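Local coordinates for CADD-like protein of unknown function (Nostoc punctiforme, PDB 3B5O) that is of unknown function but, as an all-helical relative of the chlamydial protein CADD in the heme-oxygenase-like clan, may be an oxidoreductase, at residues Lys9-Leu14 / Ala209-Met214; Gly57-Ala62 / Glu80-Glu85; Ser129-Gln134 / Gly140-Ile145. All blocks are in the same frame, centred on the assembly; numbering follows the deposited sequence. Where two conformers were deposited one is given.

Interaction 1 of 3, residues Lys9-Leu14 / Ala209-Met214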
loop_
_atom_site.group_PDB
_atom_site.type_symbol
_atom_site.label_atom_id
_atom_site.label_comp_id
_atom_site.label_asym_id
_atom_site.label_seq_id
_atom_site.Cartn_x
_atom_site.Cartn_y
_atom_site.Cartn_z
ATOM N N LYS A 9 -2.451 5.353 17.594
ATOM C CA LYS A 9 -3.722 6.014 17.343
ATOM C C LYS A 9 -3.492 7.358 16.680
ATOM O O LYS A 9 -4.169 7.703 15.717
ATOM C CB LYS A 9 -4.520 6.195 18.650
ATOM C CG LYS A 9 -5.876 6.862 18.455
ATOM C CD LYS A 9 -6.755 6.109 17.467
ATOM C CE LYS A 9 -8.206 6.545 17.571
ATOM N N GLN A 10 -2.541 8.127 17.203
ATOM C CA GLN A 10 -2.203 9.418 16.633
ATOM C C GLN A 10 -1.813 9.329 15.148
ATOM O O GLN A 10 -2.251 10.130 14.323
ATOM C CB GLN A 10 -1.066 10.047 17.434
ATOM C CG GLN A 10 -0.444 11.298 16.857
ATOM C CD GLN A 10 -1.375 12.475 16.793
ATOM O OE1 GLN A 10 -2.221 12.659 17.679
ATOM N NE2 GLN A 10 -1.223 13.297 15.758
ATOM N N LEU A 11 -0.952 8.364 14.838
ATOM C CA LEU A 11 -0.482 8.189 13.460
ATOM C C LEU A 11 -1.624 7.793 12.532
ATOM O O LEU A 11 -1.704 8.268 11.398
ATOM C CB LEU A 11 0.651 7.177 13.429
ATOM C CG LEU A 11 1.930 7.645 14.144
ATOM C CD1 LEU A 11 2.927 6.482 14.335
ATOM C CD2 LEU A 11 2.618 8.795 13.419
ATOM N N ASN A 12 -2.542 6.965 13.017
ATOM C CA ASN A 12 -3.731 6.647 12.202
ATOM C C ASN A 12 -4.614 7.860 11.957
ATOM O O ASN A 12 -5.173 8.033 10.876
ATOM C CB ASN A 12 -4.552 5.532 12.836
ATOM C CG ASN A 12 -4.002 4.162 12.539
ATOM O OD1 ASN A 12 -4.275 3.585 11.474
ATOM N ND2 ASN A 12 -3.263 3.613 13.486
ATOM N N GLN A 13 -4.755 8.696 12.986
ATOM C CA GLN A 13 -5.541 9.921 12.878
ATOM C C GLN A 13 -4.901 10.931 11.937
ATOM O O GLN A 13 -5.592 11.570 11.142
ATOM C CB GLN A 13 -5.760 10.540 14.270
ATOM C CG GLN A 13 -6.725 9.742 15.145
ATOM C CD GLN A 13 -8.132 9.703 14.566
ATOM O OE1 GLN A 13 -8.920 10.628 14.757
ATOM N NE2 GLN A 13 -8.447 8.632 13.845
ATOM N N LEU A 14 -3.574 11.049 12.013
ATOM C CA LEU A 14 -2.800 11.904 11.131
ATOM C C LEU A 14 -3.121 11.562 9.667
ATOM O O LEU A 14 -3.391 12.426 8.815
ATOM C CB LEU A 14 -1.300 11.667 11.392
ATOM C CG LEU A 14 -0.347 12.258 10.383
ATOM C CD1 LEU A 14 -0.430 13.786 10.411
ATOM C CD2 LEU A 14 1.042 11.763 10.641
ATOM N N ALA A 209 8.722 9.049 12.571
ATOM C CA ALA A 209 9.401 9.557 11.391
ATOM C C ALA A 209 9.314 8.572 10.211
ATOM O O ALA A 209 9.093 8.981 9.067
ATOM C CB ALA A 209 10.855 9.895 11.698
ATOM N N GLY A 210 9.450 7.288 10.495
ATOM C CA GLY A 210 9.366 6.286 9.438
ATOM C C GLY A 210 7.961 6.232 8.874
ATOM O O GLY A 210 7.753 6.102 7.663
ATOM N N PHE A 211 6.977 6.288 9.760
ATOM C CA PHE A 211 5.575 6.283 9.343
ATOM C C PHE A 211 5.291 7.476 8.437
ATOM O O PHE A 211 4.684 7.342 7.369
ATOM C CB PHE A 211 4.691 6.321 10.598
ATOM C CG PHE A 211 3.228 6.165 10.339
ATOM C CD1 PHE A 211 2.431 7.254 9.981
ATOM C CD2 PHE A 211 2.620 4.941 10.529
ATOM C CE1 PHE A 211 1.063 7.076 9.756
ATOM C CE2 PHE A 211 1.258 4.788 10.329
ATOM C CZ PHE A 211 0.491 5.863 9.956
ATOM N N ARG A 212 5.690 8.663 8.900
ATOM C CA ARG A 212 5.482 9.891 8.151
ATOM C C ARG A 212 6.136 9.798 6.771
ATOM O O ARG A 212 5.550 10.184 5.755
ATOM C CB ARG A 212 6.107 11.056 8.915
ATOM C CG ARG A 212 6.089 12.375 8.186
ATOM C CD ARG A 212 4.702 12.930 8.079
ATOM N NE ARG A 212 4.307 13.502 9.358
ATOM C CZ ARG A 212 3.313 14.366 9.525
ATOM N NH1 ARG A 212 2.536 14.737 8.509
ATOM N NH2 ARG A 212 3.096 14.849 10.734
ATOM N N ALA A 213 7.376 9.305 6.732
ATOM C CA ALA A 213 8.109 9.255 5.475
ATOM C C ALA A 213 7.395 8.342 4.483
ATOM O O ALA A 213 7.323 8.633 3.285
ATOM C CB ALA A 213 9.542 8.784 5.684
HETATM N N MSE A 214 6.866 7.237 4.978
HETATM C CA MSE A 214 6.192 6.283 4.104
HETATM C C MSE A 214 4.904 6.852 3.535
HETATM O O MSE A 214 4.645 6.751 2.336
HETATM C CB MSE A 214 5.934 4.986 4.859
HETATM C CG MSE A 214 5.304 3.904 4.037
HETATM SE SE MSE A 214 6.436 3.314 2.584
HETATM C CE MSE A 214 5.684 1.626 2.223
#
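One face of the Phe-211 ring is covered by Leu-11. CB of Leu-11 sits almost over the middle of the ring, 3.7 Å from its centroid and 11° off the normal, a CH-pi contact. The two methyls of Leu-11 reach back over the root of the same ring, CD2 lying 3.8 Å from CD1 of Phe-211, while the carbonyl O of Leu-11 comes within 3.4 Å of CE1 of Phe-211 at the far end. Leucine and phenylalanine thus slide past each other in opposite directions, each running toward the other's helix. With CG of Phe-211 anti to the backbone N (chi1 -173°), the ring extends straight across to helix 2-18.

A second flat group, the guanidinium of Arg-212, carries Leu-14 over one face. CD2 of Leu-14 lies 3.6 Å from CZ of Arg-212, and its CD1 is equally near NH1 of Arg-212. Bends at chi2 and chi3 fold the arginine chain round at the outer margin, where it crosses the leucine at about a right angle. The leucine methyl thus sits over the face of the cation, while NH1 hydrogen-bonds Tyr-19 OH.

Between segments 9-14 and 209-214 the contact is made without hydrogen bonds. Asn-12 turns its ND2 to Thr-8 O and Tyr-143 OH, and so ties helix 2-18 to helix 135-163. The segment axes approach to 11.1 Å at a signed angle of -17°, a nearly parallel pairing of the first helix with helix 204-230, as suits the lengthwise packing of an all-helical, heme-oxygenase-like bundle.

Interaction 2 of 3, residues Gly57-Ala62 / Glu80-Glu85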
loop_
_atom_site.group_PDB
_atom_site.type_symbol
_atom_site.label_atom_id
_atom_site.label_comp_id
_atom_site.label_asym_id
_atom_site.label_seq_id
_atom_site.Cartn_x
_atom_site.Cartn_y
_atom_site.Cartn_z
ATOM N N GLY A 57 8.442 -7.892 -0.601
ATOM C CA GLY A 57 9.878 -7.786 -0.417
ATOM C C GLY A 57 10.268 -6.744 0.615
ATOM O O GLY A 57 11.214 -6.961 1.379
ATOM N N PHE A 58 9.568 -5.605 0.651
ATOM C CA PHE A 58 9.886 -4.627 1.691
ATOM C C PHE A 58 9.560 -5.178 3.075
ATOM O O PHE A 58 10.281 -4.932 4.030
ATOM C CB PHE A 58 9.174 -3.300 1.439
ATOM C CG PHE A 58 9.694 -2.563 0.237
ATOM C CD1 PHE A 58 11.011 -2.154 0.176
ATOM C CD2 PHE A 58 8.848 -2.217 -0.799
ATOM C CE1 PHE A 58 11.483 -1.477 -0.937
ATOM C CE2 PHE A 58 9.326 -1.530 -1.896
ATOM C CZ PHE A 58 10.621 -1.173 -1.955
ATOM N N THR A 59 8.458 -5.914 3.187
ATOM C CA THR A 59 8.094 -6.524 4.477
ATOM C C THR A 59 9.181 -7.526 4.918
ATOM O O THR A 59 9.506 -7.615 6.109
ATOM C CB THR A 59 6.709 -7.191 4.400
ATOM O OG1 THR A 59 5.744 -6.204 4.012
ATOM C CG2 THR A 59 6.307 -7.757 5.751
ATOM N N GLU A 60 9.770 -8.247 3.967
ATOM C CA GLU A 60 10.910 -9.106 4.239
ATOM C C GLU A 60 12.091 -8.342 4.782
ATOM O O GLU A 60 12.766 -8.795 5.709
ATOM C CB GLU A 60 11.282 -9.913 3.003
ATOM C CG GLU A 60 12.531 -10.759 3.126
ATOM C CD GLU A 60 12.507 -11.821 4.175
ATOM O OE1 GLU A 60 11.430 -12.198 4.651
ATOM O OE2 GLU A 60 13.617 -12.321 4.475
ATOM N N LEU A 61 12.380 -7.179 4.220
ATOM C CA LEU A 61 13.465 -6.360 4.759
ATOM C C LEU A 61 13.170 -5.941 6.194
ATOM O O LEU A 61 14.060 -5.942 7.053
ATOM C CB LEU A 61 13.720 -5.145 3.893
ATOM C CG LEU A 61 14.224 -5.403 2.478
ATOM C CD1 LEU A 61 14.435 -4.076 1.736
ATOM C CD2 LEU A 61 15.498 -6.247 2.493
ATOM N N ALA A 62 11.922 -5.587 6.474
ATOM C CA ALA A 62 11.532 -5.225 7.842
ATOM C C ALA A 62 11.662 -6.421 8.791
ATOM O O ALA A 62 12.098 -6.262 9.938
ATOM C CB ALA A 62 10.088 -4.692 7.863
ATOM N N GLU A 80 4.229 -13.982 9.253
ATOM C CA GLU A 80 2.839 -14.332 9.000
ATOM C C GLU A 80 2.213 -13.427 7.928
ATOM O O GLU A 80 1.477 -13.907 7.065
ATOM C CB GLU A 80 2.034 -14.345 10.307
ATOM C CG GLU A 80 2.516 -15.442 11.266
ATOM C CD GLU A 80 1.769 -15.452 12.586
ATOM O OE1 GLU A 80 0.595 -15.019 12.602
ATOM O OE2 GLU A 80 2.359 -15.908 13.599
ATOM N N ASN A 81 2.512 -12.117 7.963
ATOM C CA ASN A 81 2.010 -11.193 6.938
ATOM C C ASN A 81 2.483 -11.637 5.566
ATOM O O ASN A 81 1.697 -11.715 4.624
ATOM C CB ASN A 81 2.510 -9.751 7.135
ATOM C CG ASN A 81 1.892 -9.037 8.325
ATOM O OD1 ASN A 81 2.235 -7.888 8.592
ATOM N ND2 ASN A 81 1.002 -9.691 9.027
ATOM N N ILE A 82 3.783 -11.916 5.457
ATOM C CA ILE A 82 4.361 -12.360 4.191
ATOM C C ILE A 82 3.685 -13.633 3.703
ATOM O O ILE A 82 3.267 -13.726 2.548
ATOM C CB ILE A 82 5.880 -12.583 4.344
ATOM C CG1 ILE A 82 6.595 -11.243 4.496
ATOM C CG2 ILE A 82 6.453 -13.347 3.170
ATOM C CD1 ILE A 82 7.962 -11.368 5.106
ATOM N N ASP A 83 3.522 -14.591 4.606
ATOM C CA ASP A 83 2.867 -15.862 4.259
ATOM C C ASP A 83 1.448 -15.610 3.729
ATOM O O ASP A 83 1.041 -16.174 2.710
ATOM C CB ASP A 83 2.778 -16.794 5.481
ATOM C CG ASP A 83 4.123 -17.293 5.968
ATOM O OD1 ASP A 83 5.133 -17.138 5.264
ATOM O OD2 ASP A 83 4.151 -17.855 7.089
ATOM N N GLU A 84 0.700 -14.744 4.414
ATOM C CA GLU A 84 -0.655 -14.405 3.971
ATOM C C GLU A 84 -0.666 -13.698 2.612
ATOM O O GLU A 84 -1.409 -14.062 1.714
ATOM C CB GLU A 84 -1.362 -13.554 5.024
ATOM C CG GLU A 84 -2.756 -13.107 4.612
ATOM N N GLU A 85 0.191 -12.702 2.426
ATOM C CA GLU A 85 0.234 -12.021 1.144
ATOM C C GLU A 85 0.618 -12.973 0.002
ATOM O O GLU A 85 0.206 -12.779 -1.126
ATOM C CB GLU A 85 1.211 -10.820 1.165
ATOM C CG GLU A 85 0.800 -9.699 2.124
ATOM C CD GLU A 85 -0.587 -9.157 1.856
ATOM O OE1 GLU A 85 -0.871 -8.810 0.691
ATOM O OE2 GLU A 85 -1.384 -9.087 2.818
#
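Thr-59 and Ile-82 make the apolar part of this contact, meeting where segments 57-62 and 80-85 come nearest, CA of Thr-59 and CA of Ile-82 being 6.9 Å apart. The methyl CG2 of Thr-59 lies 3.7 Å from CG1 of Ile-82, and the two side chains run alongside each other in opposite senses. In threonine the first torsion settles which branch does the touching: CG2 is anti to the backbone N, which carries the methyl across the gap, while the hydroxyl (chi1 -58°) falls beside that N and bonds Leu-55 O one turn earlier. Leu-78 also packs on Thr-59 from helix 72-85.

The mixed part belongs to the end of the isoleucine. CD1 of Ile-82 reaches on past the threonine to the root of Glu-60, 3.8 Å from its backbone N. The same methyl is 3.6 Å from OE1 of Glu-60, a van der Waals contact. Bent at chi2 (61°), the glutamate chain folds its carboxylate round so that OE1 overlooks the methyl.

The ionic part lies wholly within helix 38-68. OE2 of Glu-60 forms salt bridges with NE of Arg-64 and NH2 of Arg-63, which probably favours the charged carboxylate and limits its swing.

Each polar group therefore spends its bonding on its own helix and offers carbon, or the flank of an oxygen, to Ile-82. Adhesion between these consecutive helices at this point is consequently dispersive, with the charge of Glu-60 answered by arginines of its own helix.

Interaction 3 of 3, residues Ser129-Gln134 / Gly140-Ile145; sequences SLFDRQ and GATYAI
Phe-131 swings its ring toward helix 135-163 through a chi1 of -83° and a chi2 of 76°, although its CB sets off across the line to that helix. On the other side, Thr-142 holds OG1 beside its backbone N (chi1 -56°), which puts the oxygen against the ring: OG1 of Thr-142 stands 3.2 Å from CE2 of Phe-131, the threonine crossing the phenylalanine at about a right angle. The hydroxyl is bonded to Val-138 O, so its approach to the ring carbon is simple packing.

Two hydrocarbon groups of the same helix also meet the ring, with CB of Ala-141 at 3.9 Å from CE1 of Phe-131 and CD1 of Ile-145 at 4.0 Å from CZ of Phe-131. Spaced one step and then three along the helix, these residues present a single flank. The whole forms a helical hairpin, in which Phe-131, near the C-terminal end of helix 118-131, packs back on the second and third turns of the next helix, after a short link ending at the N-cap Gln-134. Replacing Phe-131 by alanine would probably open a gap beside Ala-141 and Ile-145 and deprive Phe-58, whose ring meets this one at about 40°, of its aromatic neighbour. Ala-62 of helix 38-68 also touches the ring.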
loop_
_atom_site.group_PDB
_atom_site.type_symbol
_atom_site.label_atom_id
_atom_site.label_comp_id
_atom_site.label_asym_id
_atom_site.label_seq_id
_atom_site.Cartn_x
_atom_site.Cartn_y
_atom_site.Cartn_z
ATOM N N SER A 129 14.909 3.383 0.482
ATOM C CA SER A 129 15.744 4.227 1.343
ATOM C C SER A 129 15.216 4.294 2.773
ATOM O O SER A 129 16.001 4.506 3.699
ATOM C CB SER A 129 15.895 5.633 0.757
ATOM O OG SER A 129 14.767 6.464 0.978
ATOM N N LEU A 130 13.911 4.083 2.953
ATOM C CA LEU A 130 13.297 4.045 4.267
ATOM C C LEU A 130 13.506 2.705 4.965
ATOM O O LEU A 130 13.686 2.648 6.186
ATOM C CB LEU A 130 11.793 4.281 4.174
ATOM C CG LEU A 130 11.301 5.457 3.363
ATOM C CD1 LEU A 130 9.761 5.552 3.519
ATOM C CD2 LEU A 130 11.970 6.738 3.780
ATOM N N PHE A 131 13.480 1.624 4.179
ATOM C CA PHE A 131 13.584 0.266 4.704
ATOM C C PHE A 131 15.021 -0.161 4.988
ATOM O O PHE A 131 15.265 -1.261 5.495
ATOM C CB PHE A 131 12.865 -0.721 3.775
ATOM C CG PHE A 131 11.404 -0.786 4.036
ATOM C CD1 PHE A 131 10.574 0.225 3.607
ATOM C CD2 PHE A 131 10.867 -1.803 4.820
ATOM C CE1 PHE A 131 9.234 0.222 3.915
ATOM C CE2 PHE A 131 9.506 -1.824 5.106
ATOM C CZ PHE A 131 8.698 -0.806 4.646
ATOM N N ASP A 132 15.941 0.756 4.745
ATOM C CA ASP A 132 17.345 0.578 5.007
ATOM C C ASP A 132 17.807 1.258 6.293
ATOM O O ASP A 132 18.994 1.177 6.636
ATOM C CB ASP A 132 18.148 1.132 3.813
ATOM N N ARG A 133 16.900 1.904 7.018
ATOM C CA ARG A 133 17.245 2.644 8.235
ATOM C C ARG A 133 17.238 1.709 9.472
ATOM O O ARG A 133 17.175 0.494 9.315
ATOM C CB ARG A 133 16.229 3.787 8.409
ATOM C CG ARG A 133 16.295 4.831 7.300
ATOM C CD ARG A 133 17.306 5.926 7.599
ATOM N NE ARG A 133 17.036 6.615 8.861
ATOM C CZ ARG A 133 16.473 7.819 8.995
ATOM N NH1 ARG A 133 16.111 8.550 7.939
ATOM N NH2 ARG A 133 16.287 8.304 10.218
ATOM N N GLN A 134 17.315 2.262 10.680
ATOM C CA GLN A 134 17.285 1.446 11.913
ATOM C C GLN A 134 15.889 0.869 12.179
ATOM O O GLN A 134 14.893 1.342 11.651
ATOM C CB GLN A 134 17.808 2.227 13.146
ATOM C CG GLN A 134 16.749 3.071 13.924
ATOM C CD GLN A 134 17.263 3.747 15.228
ATOM O OE1 GLN A 134 18.279 4.460 15.228
ATOM N NE2 GLN A 134 16.525 3.552 16.331
ATOM N N GLY A 140 8.134 1.718 11.711
ATOM C CA GLY A 140 7.172 2.786 11.493
ATOM C C GLY A 140 6.676 2.813 10.057
ATOM O O GLY A 140 5.485 2.970 9.801
ATOM N N ALA A 141 7.606 2.730 9.118
ATOM C CA ALA A 141 7.221 2.670 7.703
ATOM C C ALA A 141 6.364 1.428 7.417
ATOM O O ALA A 141 5.417 1.463 6.611
ATOM C CB ALA A 141 8.454 2.691 6.818
ATOM N N THR A 142 6.711 0.316 8.058
ATOM C CA THR A 142 5.963 -0.911 7.884
ATOM C C THR A 142 4.557 -0.769 8.475
ATOM O O THR A 142 3.573 -1.218 7.891
ATOM C CB THR A 142 6.730 -2.090 8.527
ATOM O OG1 THR A 142 8.044 -2.162 7.978
ATOM C CG2 THR A 142 6.013 -3.435 8.297
ATOM N N TYR A 143 4.449 -0.107 9.627
ATOM C CA TYR A 143 3.143 0.137 10.211
ATOM C C TYR A 143 2.310 1.061 9.309
ATOM O O TYR A 143 1.103 0.927 9.244
ATOM C CB TYR A 143 3.289 0.687 11.644
ATOM C CG TYR A 143 1.961 0.825 12.336
ATOM C CD1 TYR A 143 1.194 -0.291 12.597
ATOM C CD2 TYR A 143 1.437 2.059 12.660
ATOM C CE1 TYR A 143 -0.054 -0.185 13.183
ATOM C CE2 TYR A 143 0.187 2.170 13.234
ATOM C CZ TYR A 143 -0.551 1.053 13.484
ATOM O OH TYR A 143 -1.795 1.183 14.074
ATOM N N ALA A 144 2.956 1.975 8.596
ATOM C CA ALA A 144 2.254 2.808 7.625
ATOM C C ALA A 144 1.587 1.984 6.515
ATOM O O ALA A 144 0.510 2.344 6.052
ATOM C CB ALA A 144 3.149 3.863 7.047
ATOM N N ILE A 145 2.219 0.896 6.101
ATOM C CA ILE A 145 1.602 -0.009 5.133
ATOM C C ILE A 145 0.316 -0.571 5.715
ATOM O O ILE A 145 -0.714 -0.606 5.041
ATOM C CB ILE A 145 2.525 -1.189 4.756
ATOM C CG1 ILE A 145 3.843 -0.718 4.146
ATOM C CG2 ILE A 145 1.811 -2.156 3.793
ATOM C CD1 ILE A 145 4.891 -1.881 4.039
#

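How the interactions relate
Interaction 3 is the buried one; interactions 1 and 2 are only partly buried, and their charged side chains, Arg-212 and Glu-60, lie toward the surface. No helix is shared among the three, yet interaction 3 stands between the others and touches both. Toward interaction 1 it offers Ala-144 to Phe-211 and Ile-145 to Met-214, beside the polar tie from Asn-12. Toward interaction 2 it is packing alone, with Ala-62 against Thr-142. Interactions 1 and 2 do not touch, their centres being 20 Å apart. Sequence separation differs too: 9-14 / 209-214 joins the first and last helices of the chain, whereas the others link consecutive helices.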